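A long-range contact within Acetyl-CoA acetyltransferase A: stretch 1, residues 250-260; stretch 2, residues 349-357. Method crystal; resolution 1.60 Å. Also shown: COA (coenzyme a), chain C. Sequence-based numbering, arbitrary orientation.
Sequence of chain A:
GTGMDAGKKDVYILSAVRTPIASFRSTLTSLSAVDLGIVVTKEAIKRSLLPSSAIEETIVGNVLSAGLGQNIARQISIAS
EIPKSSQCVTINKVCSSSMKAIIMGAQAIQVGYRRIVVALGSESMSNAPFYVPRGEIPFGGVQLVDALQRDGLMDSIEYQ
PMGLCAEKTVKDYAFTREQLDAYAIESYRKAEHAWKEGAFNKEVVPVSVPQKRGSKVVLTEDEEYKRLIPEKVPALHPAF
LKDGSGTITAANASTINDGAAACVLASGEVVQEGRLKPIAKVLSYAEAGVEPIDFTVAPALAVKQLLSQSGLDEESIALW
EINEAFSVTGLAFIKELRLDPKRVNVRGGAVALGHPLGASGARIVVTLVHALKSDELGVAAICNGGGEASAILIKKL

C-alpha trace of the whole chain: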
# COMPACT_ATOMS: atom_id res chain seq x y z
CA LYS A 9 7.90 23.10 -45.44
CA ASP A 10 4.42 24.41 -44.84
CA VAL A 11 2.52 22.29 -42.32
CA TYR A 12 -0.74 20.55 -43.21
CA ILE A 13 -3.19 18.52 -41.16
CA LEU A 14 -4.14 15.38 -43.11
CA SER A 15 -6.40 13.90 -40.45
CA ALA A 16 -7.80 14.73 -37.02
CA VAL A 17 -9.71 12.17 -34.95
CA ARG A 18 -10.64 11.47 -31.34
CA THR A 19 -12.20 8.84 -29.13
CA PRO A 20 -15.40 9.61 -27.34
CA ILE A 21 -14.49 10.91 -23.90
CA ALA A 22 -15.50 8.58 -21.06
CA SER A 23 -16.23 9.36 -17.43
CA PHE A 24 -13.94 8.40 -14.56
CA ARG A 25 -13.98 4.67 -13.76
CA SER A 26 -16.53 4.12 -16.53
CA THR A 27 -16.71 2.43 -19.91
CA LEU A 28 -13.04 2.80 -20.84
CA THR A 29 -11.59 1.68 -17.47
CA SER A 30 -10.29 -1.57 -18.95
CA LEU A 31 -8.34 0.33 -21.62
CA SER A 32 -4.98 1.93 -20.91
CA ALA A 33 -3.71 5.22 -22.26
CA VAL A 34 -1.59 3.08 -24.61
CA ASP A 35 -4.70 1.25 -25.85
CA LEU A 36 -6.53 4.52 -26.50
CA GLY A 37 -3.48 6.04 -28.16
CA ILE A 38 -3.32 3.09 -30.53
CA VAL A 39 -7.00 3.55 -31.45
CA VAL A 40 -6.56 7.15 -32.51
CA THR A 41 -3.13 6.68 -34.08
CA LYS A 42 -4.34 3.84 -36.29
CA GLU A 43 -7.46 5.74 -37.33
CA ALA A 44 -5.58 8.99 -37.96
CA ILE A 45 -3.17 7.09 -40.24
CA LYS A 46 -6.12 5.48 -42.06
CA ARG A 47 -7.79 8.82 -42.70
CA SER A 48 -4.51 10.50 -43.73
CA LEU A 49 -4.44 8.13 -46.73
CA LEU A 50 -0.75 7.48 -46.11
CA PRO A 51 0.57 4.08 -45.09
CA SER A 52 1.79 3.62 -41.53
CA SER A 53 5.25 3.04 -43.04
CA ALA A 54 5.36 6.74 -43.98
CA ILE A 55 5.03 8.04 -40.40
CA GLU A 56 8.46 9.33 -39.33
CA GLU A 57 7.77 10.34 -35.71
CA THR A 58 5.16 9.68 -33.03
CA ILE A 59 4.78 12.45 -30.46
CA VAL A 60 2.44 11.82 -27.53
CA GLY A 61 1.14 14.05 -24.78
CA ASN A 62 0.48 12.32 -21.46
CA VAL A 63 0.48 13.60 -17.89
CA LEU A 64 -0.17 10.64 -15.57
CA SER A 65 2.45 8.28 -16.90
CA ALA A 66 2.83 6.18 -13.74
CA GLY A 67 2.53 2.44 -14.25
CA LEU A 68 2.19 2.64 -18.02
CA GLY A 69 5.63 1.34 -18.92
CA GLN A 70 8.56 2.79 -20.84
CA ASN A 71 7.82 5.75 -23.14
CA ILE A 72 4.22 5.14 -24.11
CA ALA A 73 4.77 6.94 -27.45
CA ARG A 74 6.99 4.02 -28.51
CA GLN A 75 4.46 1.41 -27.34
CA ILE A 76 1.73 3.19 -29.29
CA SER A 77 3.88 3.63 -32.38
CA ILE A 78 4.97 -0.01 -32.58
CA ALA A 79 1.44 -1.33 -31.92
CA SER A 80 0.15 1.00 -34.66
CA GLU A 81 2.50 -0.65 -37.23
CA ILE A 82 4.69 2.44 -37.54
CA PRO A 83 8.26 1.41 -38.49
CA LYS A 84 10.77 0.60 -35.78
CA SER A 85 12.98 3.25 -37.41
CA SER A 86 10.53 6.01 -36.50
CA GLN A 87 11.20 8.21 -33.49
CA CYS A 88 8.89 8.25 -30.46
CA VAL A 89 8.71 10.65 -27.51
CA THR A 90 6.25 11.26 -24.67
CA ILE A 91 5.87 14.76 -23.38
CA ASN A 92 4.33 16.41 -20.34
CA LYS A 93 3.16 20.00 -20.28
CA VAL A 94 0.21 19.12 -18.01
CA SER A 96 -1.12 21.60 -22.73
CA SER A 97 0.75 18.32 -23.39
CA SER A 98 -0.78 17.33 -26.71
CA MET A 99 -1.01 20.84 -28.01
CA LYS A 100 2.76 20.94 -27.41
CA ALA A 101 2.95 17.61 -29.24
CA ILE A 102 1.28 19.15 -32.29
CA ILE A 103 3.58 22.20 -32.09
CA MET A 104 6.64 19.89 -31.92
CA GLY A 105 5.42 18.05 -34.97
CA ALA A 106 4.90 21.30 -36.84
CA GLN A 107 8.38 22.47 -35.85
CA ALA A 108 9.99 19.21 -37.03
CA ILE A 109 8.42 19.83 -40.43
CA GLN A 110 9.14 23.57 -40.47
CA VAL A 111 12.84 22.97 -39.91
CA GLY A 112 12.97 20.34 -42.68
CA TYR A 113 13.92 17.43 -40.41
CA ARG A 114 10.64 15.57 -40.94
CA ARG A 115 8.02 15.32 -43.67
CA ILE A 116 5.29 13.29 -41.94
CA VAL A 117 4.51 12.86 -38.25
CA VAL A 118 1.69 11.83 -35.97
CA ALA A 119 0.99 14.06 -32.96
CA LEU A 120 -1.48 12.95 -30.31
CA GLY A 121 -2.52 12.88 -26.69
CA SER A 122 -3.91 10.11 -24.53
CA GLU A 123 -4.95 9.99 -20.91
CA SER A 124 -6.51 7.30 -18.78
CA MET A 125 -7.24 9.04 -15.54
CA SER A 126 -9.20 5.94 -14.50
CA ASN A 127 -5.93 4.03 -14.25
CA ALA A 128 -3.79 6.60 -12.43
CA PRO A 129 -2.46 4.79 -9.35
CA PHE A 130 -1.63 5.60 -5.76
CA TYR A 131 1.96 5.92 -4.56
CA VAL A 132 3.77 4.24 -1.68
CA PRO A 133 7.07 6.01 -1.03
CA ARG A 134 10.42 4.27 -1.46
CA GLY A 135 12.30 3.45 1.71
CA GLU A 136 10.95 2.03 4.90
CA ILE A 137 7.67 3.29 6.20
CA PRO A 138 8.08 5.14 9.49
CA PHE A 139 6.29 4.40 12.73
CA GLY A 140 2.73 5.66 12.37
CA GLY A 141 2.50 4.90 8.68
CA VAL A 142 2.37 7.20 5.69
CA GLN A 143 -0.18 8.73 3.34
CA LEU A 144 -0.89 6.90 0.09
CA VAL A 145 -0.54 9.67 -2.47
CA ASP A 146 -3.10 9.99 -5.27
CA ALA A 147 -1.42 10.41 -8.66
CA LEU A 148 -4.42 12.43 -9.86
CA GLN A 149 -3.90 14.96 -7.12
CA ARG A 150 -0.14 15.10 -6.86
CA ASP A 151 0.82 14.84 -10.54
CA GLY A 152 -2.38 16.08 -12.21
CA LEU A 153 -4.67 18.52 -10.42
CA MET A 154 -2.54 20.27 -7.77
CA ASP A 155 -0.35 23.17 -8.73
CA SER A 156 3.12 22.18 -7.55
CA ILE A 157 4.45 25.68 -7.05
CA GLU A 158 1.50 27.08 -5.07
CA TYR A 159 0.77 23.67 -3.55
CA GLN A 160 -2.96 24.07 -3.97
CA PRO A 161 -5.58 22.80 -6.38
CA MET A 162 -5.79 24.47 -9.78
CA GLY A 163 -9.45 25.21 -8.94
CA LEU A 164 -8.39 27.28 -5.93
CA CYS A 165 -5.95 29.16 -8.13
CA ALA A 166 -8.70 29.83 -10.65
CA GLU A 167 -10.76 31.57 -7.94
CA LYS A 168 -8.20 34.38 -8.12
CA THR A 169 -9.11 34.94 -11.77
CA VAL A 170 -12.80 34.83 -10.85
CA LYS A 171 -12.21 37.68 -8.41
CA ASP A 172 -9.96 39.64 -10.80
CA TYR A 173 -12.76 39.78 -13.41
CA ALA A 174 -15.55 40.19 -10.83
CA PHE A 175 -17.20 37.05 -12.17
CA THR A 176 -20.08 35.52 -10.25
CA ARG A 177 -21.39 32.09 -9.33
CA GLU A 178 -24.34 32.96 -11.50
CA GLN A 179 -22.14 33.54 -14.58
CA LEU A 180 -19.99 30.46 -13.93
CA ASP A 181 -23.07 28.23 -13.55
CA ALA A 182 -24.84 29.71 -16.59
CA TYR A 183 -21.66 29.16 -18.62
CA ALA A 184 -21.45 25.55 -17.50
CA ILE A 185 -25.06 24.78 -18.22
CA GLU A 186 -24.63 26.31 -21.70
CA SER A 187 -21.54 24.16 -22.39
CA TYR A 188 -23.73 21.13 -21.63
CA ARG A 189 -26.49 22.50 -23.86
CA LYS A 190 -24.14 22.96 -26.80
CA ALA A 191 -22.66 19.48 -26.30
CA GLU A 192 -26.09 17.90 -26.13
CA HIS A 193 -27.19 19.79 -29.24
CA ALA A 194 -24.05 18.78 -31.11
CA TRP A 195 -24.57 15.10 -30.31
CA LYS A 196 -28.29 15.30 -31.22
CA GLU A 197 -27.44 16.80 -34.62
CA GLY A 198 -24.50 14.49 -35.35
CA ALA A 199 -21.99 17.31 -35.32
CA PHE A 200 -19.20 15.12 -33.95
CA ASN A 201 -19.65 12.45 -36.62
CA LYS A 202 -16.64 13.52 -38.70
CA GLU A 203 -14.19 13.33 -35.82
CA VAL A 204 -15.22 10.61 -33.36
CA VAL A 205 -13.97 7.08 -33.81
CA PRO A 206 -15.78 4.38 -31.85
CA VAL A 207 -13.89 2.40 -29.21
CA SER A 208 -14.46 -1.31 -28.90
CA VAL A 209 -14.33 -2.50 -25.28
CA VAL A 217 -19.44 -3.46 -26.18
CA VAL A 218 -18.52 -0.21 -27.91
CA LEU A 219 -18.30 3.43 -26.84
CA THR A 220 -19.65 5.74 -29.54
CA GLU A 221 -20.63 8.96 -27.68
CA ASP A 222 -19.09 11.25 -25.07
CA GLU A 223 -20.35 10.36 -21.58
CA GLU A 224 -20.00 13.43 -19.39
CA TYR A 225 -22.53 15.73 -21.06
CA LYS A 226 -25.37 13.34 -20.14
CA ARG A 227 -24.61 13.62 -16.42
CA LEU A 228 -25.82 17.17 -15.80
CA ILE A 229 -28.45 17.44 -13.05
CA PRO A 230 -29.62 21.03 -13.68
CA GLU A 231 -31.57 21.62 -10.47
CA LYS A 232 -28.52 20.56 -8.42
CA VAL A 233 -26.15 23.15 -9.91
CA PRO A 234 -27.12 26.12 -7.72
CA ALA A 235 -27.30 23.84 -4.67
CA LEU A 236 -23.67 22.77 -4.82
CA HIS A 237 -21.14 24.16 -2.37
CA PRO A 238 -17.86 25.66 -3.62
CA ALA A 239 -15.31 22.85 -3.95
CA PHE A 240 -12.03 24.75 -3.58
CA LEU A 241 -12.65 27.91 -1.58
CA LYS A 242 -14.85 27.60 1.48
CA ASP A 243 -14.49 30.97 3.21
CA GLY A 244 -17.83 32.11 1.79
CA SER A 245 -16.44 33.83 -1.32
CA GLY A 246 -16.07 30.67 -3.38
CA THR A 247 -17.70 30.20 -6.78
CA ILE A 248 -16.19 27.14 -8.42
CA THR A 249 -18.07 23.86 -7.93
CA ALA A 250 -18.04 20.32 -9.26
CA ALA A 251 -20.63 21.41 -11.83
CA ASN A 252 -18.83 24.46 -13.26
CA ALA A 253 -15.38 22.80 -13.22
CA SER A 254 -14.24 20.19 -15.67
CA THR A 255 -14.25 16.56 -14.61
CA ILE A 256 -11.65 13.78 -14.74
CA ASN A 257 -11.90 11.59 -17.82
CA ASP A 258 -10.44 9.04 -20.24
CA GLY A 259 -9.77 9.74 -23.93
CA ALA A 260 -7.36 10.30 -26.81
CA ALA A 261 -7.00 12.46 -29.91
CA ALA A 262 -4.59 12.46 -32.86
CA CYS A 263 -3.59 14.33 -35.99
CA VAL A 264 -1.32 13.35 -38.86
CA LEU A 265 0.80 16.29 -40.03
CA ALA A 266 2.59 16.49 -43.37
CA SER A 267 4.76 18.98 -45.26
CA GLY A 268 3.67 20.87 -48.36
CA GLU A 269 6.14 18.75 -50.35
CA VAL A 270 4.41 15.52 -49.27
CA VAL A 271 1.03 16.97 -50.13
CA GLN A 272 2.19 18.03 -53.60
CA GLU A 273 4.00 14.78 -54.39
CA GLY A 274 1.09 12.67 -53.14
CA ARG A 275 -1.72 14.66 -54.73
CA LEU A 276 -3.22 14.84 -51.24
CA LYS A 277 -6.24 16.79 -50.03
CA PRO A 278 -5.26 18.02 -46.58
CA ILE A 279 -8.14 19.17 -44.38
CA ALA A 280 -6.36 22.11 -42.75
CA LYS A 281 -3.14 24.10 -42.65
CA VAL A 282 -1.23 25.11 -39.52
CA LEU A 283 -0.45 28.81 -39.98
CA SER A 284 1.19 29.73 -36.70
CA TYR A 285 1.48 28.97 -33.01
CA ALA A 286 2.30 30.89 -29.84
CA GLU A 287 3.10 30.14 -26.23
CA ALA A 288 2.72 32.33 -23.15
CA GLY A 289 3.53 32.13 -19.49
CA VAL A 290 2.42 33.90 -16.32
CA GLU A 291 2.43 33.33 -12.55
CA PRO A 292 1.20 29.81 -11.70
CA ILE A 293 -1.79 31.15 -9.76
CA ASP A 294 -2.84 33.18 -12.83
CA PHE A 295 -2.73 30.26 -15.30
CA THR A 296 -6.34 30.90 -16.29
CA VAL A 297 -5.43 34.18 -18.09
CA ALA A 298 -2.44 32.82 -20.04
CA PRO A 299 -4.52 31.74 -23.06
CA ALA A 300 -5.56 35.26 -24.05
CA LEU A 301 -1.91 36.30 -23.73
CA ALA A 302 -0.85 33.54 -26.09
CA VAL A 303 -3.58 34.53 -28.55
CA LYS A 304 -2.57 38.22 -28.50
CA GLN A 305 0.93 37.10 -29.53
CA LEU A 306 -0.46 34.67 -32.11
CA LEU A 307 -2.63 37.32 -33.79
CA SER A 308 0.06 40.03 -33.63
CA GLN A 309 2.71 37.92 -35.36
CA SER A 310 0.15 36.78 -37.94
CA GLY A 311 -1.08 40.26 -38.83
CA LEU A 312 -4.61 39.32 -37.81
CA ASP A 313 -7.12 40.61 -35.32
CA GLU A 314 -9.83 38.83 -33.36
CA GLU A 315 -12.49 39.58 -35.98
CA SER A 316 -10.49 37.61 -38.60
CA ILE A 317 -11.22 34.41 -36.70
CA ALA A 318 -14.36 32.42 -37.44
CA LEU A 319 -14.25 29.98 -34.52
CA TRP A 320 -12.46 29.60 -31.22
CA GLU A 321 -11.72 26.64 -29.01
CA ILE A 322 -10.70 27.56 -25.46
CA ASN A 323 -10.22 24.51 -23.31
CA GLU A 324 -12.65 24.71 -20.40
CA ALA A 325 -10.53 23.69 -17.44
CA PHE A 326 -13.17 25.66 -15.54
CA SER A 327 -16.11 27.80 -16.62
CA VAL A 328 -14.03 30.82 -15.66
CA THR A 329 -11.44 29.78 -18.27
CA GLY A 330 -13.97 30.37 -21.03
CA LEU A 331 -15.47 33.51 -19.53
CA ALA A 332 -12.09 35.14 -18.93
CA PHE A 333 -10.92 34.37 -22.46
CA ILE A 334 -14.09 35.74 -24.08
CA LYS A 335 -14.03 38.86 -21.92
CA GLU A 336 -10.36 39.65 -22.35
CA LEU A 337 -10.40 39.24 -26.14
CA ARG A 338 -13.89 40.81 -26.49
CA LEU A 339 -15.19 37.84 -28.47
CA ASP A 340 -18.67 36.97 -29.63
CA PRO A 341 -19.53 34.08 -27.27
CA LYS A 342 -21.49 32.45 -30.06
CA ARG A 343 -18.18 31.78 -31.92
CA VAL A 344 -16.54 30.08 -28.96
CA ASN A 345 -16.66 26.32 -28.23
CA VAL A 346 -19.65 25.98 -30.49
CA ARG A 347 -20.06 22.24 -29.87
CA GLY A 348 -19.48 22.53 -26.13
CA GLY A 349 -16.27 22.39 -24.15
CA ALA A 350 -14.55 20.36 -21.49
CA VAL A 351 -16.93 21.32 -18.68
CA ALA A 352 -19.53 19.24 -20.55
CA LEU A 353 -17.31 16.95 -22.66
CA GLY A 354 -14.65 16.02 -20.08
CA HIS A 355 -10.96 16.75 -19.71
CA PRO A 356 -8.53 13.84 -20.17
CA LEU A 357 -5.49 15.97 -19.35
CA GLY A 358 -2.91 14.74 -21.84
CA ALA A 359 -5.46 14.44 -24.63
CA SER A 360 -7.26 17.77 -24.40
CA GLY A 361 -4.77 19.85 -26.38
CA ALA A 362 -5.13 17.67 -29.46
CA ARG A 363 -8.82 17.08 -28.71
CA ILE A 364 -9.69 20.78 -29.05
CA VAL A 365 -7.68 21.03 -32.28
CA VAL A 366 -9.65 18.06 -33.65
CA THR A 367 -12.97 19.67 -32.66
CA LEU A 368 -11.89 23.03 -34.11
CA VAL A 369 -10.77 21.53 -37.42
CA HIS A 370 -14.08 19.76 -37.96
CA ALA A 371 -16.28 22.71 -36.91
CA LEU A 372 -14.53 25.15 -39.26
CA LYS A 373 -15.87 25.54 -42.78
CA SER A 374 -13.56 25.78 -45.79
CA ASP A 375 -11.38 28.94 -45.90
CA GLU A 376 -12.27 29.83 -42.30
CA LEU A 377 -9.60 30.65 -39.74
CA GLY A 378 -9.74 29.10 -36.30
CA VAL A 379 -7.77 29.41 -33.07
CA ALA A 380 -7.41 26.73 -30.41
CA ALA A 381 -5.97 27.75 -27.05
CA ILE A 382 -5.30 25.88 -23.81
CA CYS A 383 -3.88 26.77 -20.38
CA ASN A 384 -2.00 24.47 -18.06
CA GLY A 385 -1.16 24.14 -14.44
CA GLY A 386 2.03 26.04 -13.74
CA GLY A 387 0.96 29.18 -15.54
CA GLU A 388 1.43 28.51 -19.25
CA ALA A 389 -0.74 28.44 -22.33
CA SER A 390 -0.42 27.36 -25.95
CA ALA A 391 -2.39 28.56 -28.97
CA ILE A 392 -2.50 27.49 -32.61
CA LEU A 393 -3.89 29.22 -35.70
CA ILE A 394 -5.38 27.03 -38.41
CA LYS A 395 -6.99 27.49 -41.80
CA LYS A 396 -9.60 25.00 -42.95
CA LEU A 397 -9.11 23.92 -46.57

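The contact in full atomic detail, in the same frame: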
# COMPACT_ATOMS: atom_id res chain seq x y z
N ALA A 250 -18.20 21.50 -8.42
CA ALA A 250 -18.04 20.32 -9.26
C ALA A 250 -18.75 20.50 -10.60
O ALA A 250 -18.30 19.96 -11.60
CB ALA A 250 -18.54 19.07 -8.56
N ALA A 251 -19.85 21.26 -10.62
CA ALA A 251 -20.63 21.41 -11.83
C ALA A 251 -20.03 22.42 -12.81
O ALA A 251 -20.17 22.24 -14.01
CB ALA A 251 -22.08 21.81 -11.49
N ASN A 252 -19.34 23.45 -12.32
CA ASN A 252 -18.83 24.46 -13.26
C ASN A 252 -17.32 24.31 -13.44
O ASN A 252 -16.67 25.17 -14.03
CB ASN A 252 -19.23 25.89 -12.85
CG ASN A 252 -18.74 26.31 -11.49
OD1 ASN A 252 -17.62 26.01 -11.12
ND2 ASN A 252 -19.56 27.10 -10.76
N ALA A 253 -16.78 23.19 -12.94
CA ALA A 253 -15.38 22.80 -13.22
C ALA A 253 -15.40 21.61 -14.13
O ALA A 253 -16.34 20.84 -14.08
CB ALA A 253 -14.64 22.46 -11.97
N SER A 254 -14.35 21.42 -14.90
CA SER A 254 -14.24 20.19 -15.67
C SER A 254 -14.04 19.00 -14.74
O SER A 254 -13.71 19.13 -13.56
CB SER A 254 -13.12 20.27 -16.71
OG SER A 254 -11.86 20.40 -16.10
N THR A 255 -14.28 17.83 -15.32
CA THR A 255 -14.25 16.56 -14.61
C THR A 255 -12.96 15.81 -14.97
O THR A 255 -12.17 16.29 -15.77
CB THR A 255 -15.47 15.70 -15.02
OG1 THR A 255 -15.60 15.71 -16.44
CG2 THR A 255 -16.74 16.29 -14.42
N ILE A 256 -12.76 14.66 -14.35
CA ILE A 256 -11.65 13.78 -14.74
C ILE A 256 -12.20 12.67 -15.66
O ILE A 256 -13.33 12.19 -15.51
CB ILE A 256 -10.90 13.21 -13.51
CG1 ILE A 256 -11.73 12.27 -12.66
CG2 ILE A 256 -10.38 14.38 -12.64
CD1 ILE A 256 -10.91 11.66 -11.49
N ASN A 257 -11.40 12.33 -16.68
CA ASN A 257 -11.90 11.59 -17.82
C ASN A 257 -10.82 10.78 -18.53
O ASN A 257 -9.62 11.00 -18.33
CB ASN A 257 -12.53 12.56 -18.83
CG ASN A 257 -13.74 13.27 -18.27
OD1 ASN A 257 -13.64 14.36 -17.70
ND2 ASN A 257 -14.91 12.64 -18.41
N ASP A 258 -11.29 9.86 -19.38
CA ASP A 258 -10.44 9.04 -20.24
C ASP A 258 -10.69 9.38 -21.72
O ASP A 258 -11.84 9.52 -22.13
CB ASP A 258 -10.71 7.53 -20.05
CG ASP A 258 -10.54 7.04 -18.62
OD1 ASP A 258 -9.77 7.66 -17.87
OD2 ASP A 258 -11.16 6.01 -18.27
N GLY A 259 -9.63 9.48 -22.51
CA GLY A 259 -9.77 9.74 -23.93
C GLY A 259 -8.47 10.00 -24.64
O GLY A 259 -7.43 10.16 -24.00
N ALA A 260 -8.52 10.03 -25.97
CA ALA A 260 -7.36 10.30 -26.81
C ALA A 260 -7.75 11.03 -28.09
O ALA A 260 -8.91 11.01 -28.51
CB ALA A 260 -6.62 9.00 -27.14
N GLY A 349 -17.65 22.50 -24.56
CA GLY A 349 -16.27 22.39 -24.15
C GLY A 349 -16.11 21.43 -23.00
O GLY A 349 -17.05 20.74 -22.60
N ALA A 350 -14.90 21.38 -22.46
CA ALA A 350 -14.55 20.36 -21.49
C ALA A 350 -15.40 20.31 -20.21
O ALA A 350 -15.44 19.28 -19.55
CB ALA A 350 -13.08 20.51 -21.12
N VAL A 351 -16.08 21.39 -19.85
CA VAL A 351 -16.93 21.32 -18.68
C VAL A 351 -18.07 20.32 -18.91
O VAL A 351 -18.52 19.65 -17.98
CB VAL A 351 -17.48 22.71 -18.32
CG1 VAL A 351 -18.64 22.63 -17.34
CG2 VAL A 351 -16.36 23.51 -17.69
N ALA A 352 -18.50 20.19 -20.17
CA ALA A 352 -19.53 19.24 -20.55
C ALA A 352 -18.96 17.98 -21.18
O ALA A 352 -19.57 16.92 -21.09
CB ALA A 352 -20.50 19.89 -21.52
N LEU A 353 -17.83 18.09 -21.87
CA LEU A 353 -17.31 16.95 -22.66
C LEU A 353 -16.27 16.13 -21.89
O LEU A 353 -16.04 14.98 -22.24
CB LEU A 353 -16.68 17.44 -23.97
CG LEU A 353 -17.60 18.17 -24.94
CD1 LEU A 353 -16.87 18.74 -26.15
CD2 LEU A 353 -18.69 17.24 -25.42
N GLY A 354 -15.68 16.71 -20.85
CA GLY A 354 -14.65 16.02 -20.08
C GLY A 354 -13.26 16.48 -20.44
O GLY A 354 -13.05 17.10 -21.48
N HIS A 355 -12.30 16.19 -19.57
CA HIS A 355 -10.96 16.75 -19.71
C HIS A 355 -9.89 15.70 -19.39
O HIS A 355 -9.29 15.75 -18.32
CB HIS A 355 -10.83 17.97 -18.78
CG HIS A 355 -9.54 18.71 -18.89
ND1 HIS A 355 -8.63 18.54 -19.91
CD2 HIS A 355 -8.99 19.62 -18.04
CE1 HIS A 355 -7.59 19.34 -19.70
NE2 HIS A 355 -7.79 20.00 -18.58
N PRO A 356 -9.66 14.76 -20.33
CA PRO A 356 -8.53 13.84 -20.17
C PRO A 356 -7.24 14.63 -20.39
O PRO A 356 -6.93 14.94 -21.54
CB PRO A 356 -8.77 12.79 -21.25
CG PRO A 356 -9.97 13.22 -21.99
CD PRO A 356 -10.27 14.62 -21.65
N LEU A 357 -6.52 14.93 -19.32
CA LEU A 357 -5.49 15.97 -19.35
C LEU A 357 -4.59 15.93 -20.57
O LEU A 357 -4.53 16.88 -21.32
CB LEU A 357 -4.61 15.90 -18.09
CG LEU A 357 -5.33 16.07 -16.75
CD1 LEU A 357 -4.29 16.08 -15.65
CD2 LEU A 357 -6.16 17.34 -16.68
N1A COA C . -24.57 18.87 -12.46
C2A COA C . -25.16 18.75 -11.25
N3A COA C . -24.54 18.25 -10.18
C4A COA C . -23.26 17.83 -10.24
C5A COA C . -22.54 17.94 -11.51
C6A COA C . -23.29 18.50 -12.66
N6A COA C . -22.72 18.64 -13.87
N7A COA C . -21.30 17.46 -11.28
C8A COA C . -21.23 17.08 -9.98
N9A COA C . -22.41 17.32 -9.35
C1B COA C . -22.78 17.04 -7.94
C2B COA C . -22.86 15.54 -7.73
O2B COA C . -24.20 15.06 -7.79
C3B COA C . -22.28 15.29 -6.35
O3B COA C . -23.34 14.84 -5.49
P3B COA C . -23.92 15.58 -4.19
O7A COA C . -24.20 17.02 -4.54
O8A COA C . -25.21 14.89 -3.80
O9A COA C . -22.92 15.50 -3.06
C4B COA C . -21.55 16.59 -5.98
O4B COA C . -21.83 17.56 -7.00
C5B COA C . -20.05 16.35 -5.99
O5B COA C . -19.72 16.04 -7.34
P1A COA C . -18.96 14.68 -7.78
O1A COA C . -19.61 13.44 -7.21
O2A COA C . -18.90 14.58 -9.29
O3A COA C . -17.48 14.76 -7.19
P2A COA C . -16.64 13.40 -7.01
O4A COA C . -17.27 12.53 -5.94
O5A COA C . -16.52 12.65 -8.32
O6A COA C . -15.20 13.93 -6.55
CBP COA C . -13.29 14.47 -7.82
CCP COA C . -14.61 14.98 -7.30
CDP COA C . -12.45 14.10 -6.62
CEP COA C . -13.45 13.18 -8.63
CAP COA C . -12.54 15.60 -8.54
OAP COA C . -11.20 15.16 -8.79
C9P COA C . -13.20 16.05 -9.83
O9P COA C . -14.05 15.37 -10.39
N8P COA C . -12.84 17.21 -10.39
C7P COA C . -11.86 18.13 -9.85
C6P COA C . -11.98 19.47 -10.55
C5P COA C . -10.75 19.69 -11.39
O5P COA C . -9.80 20.34 -10.96
N4P COA C . -10.75 19.10 -12.57
C3P COA C . -9.58 19.15 -13.42
C2P COA C . -9.62 20.23 -14.48
S1P COA C . -8.03 21.09 -14.53
O HOH W 1 -9.33 16.52 -15.64

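The polar link between the stretches rests on one direct hydrogen bond: His355 N donates to Asn257 OD1 at 2.9 Å, with an N-H...acceptor angle of 155°. Asn257 reaches its partner because its CA-to-CB bond points toward the second stretch and chi1 lies in the m well (-64°). The same oxygen accepts a second hydrogen bond from within its own stretch, Thr255 OG1 to Asn257 OD1 at 2.7 Å, so that the hydroxyl, with Thr255 at chi1 p, helps to fix the carboxamide in place. Asn257 ND2 is satisfied elsewhere in the structure.

A water makes a second, indirect link. It donates to the carbonyl oxygens of both stretches, lying 2.9 Å from Thr255 O and 2.8 Å from His355 O. Neither carbonyl could donate to the other, so a molecule with two protons to give suits the gap.

Packing accounts for most of the remaining contact, within a total buried surface of 463 Å² summed over both sides. Val351, on the short helix 350-353, covers the turn at Ala251 to Ser254 with its two methyls: CG1 lies 3.7 Å from Ala251 O, and CG2 lies 4.0 Å from both Asn252 O and Ser254 N. A branched aliphatic side chain at chi1 t (165°) thus meets mainly backbone, while the CA-to-CB bonds of Ala251, Asn252 and Ala253 point away. Ala251 O is buried here without a polar partner. Further along, the CA-to-CB bond of Pro356 points toward the first stretch, and its ring packs on the backbone there, with Pro356 CB 3.5 Å from Asn257 O and 3.6 Å from Gly259 N. A CA-H...O contact, Pro356 CA to Asn257 O at 3.6 Å with 128° at the hydrogen, accompanies this packing, but Asn257 O has no conventional hydrogen-bond partner.

Two glycines fit close quarters. Gly354 leaves the helix with positive phi (102/162), and its CA is 3.1 Å from Asn257 OD1; an ideal CB would fall 2.6 Å from Asn257 CG and would also jam against the preceding carbonyl oxygen. At Gly259 an ideal CB would sit a tight 3.2 Å from Pro356 CG.

Coenzyme A borders the contact where Ser254 and His355 meet. Its N4P donates to Ser254 O at 3.1 Å, with an angle of 138°. Ser254 OG lies near the plane of the His355 ring, at its edge, 3.6 Å from His355 CD2, and the ligand's C2P approaches that edge too, 3.7 Å from His355 CD2.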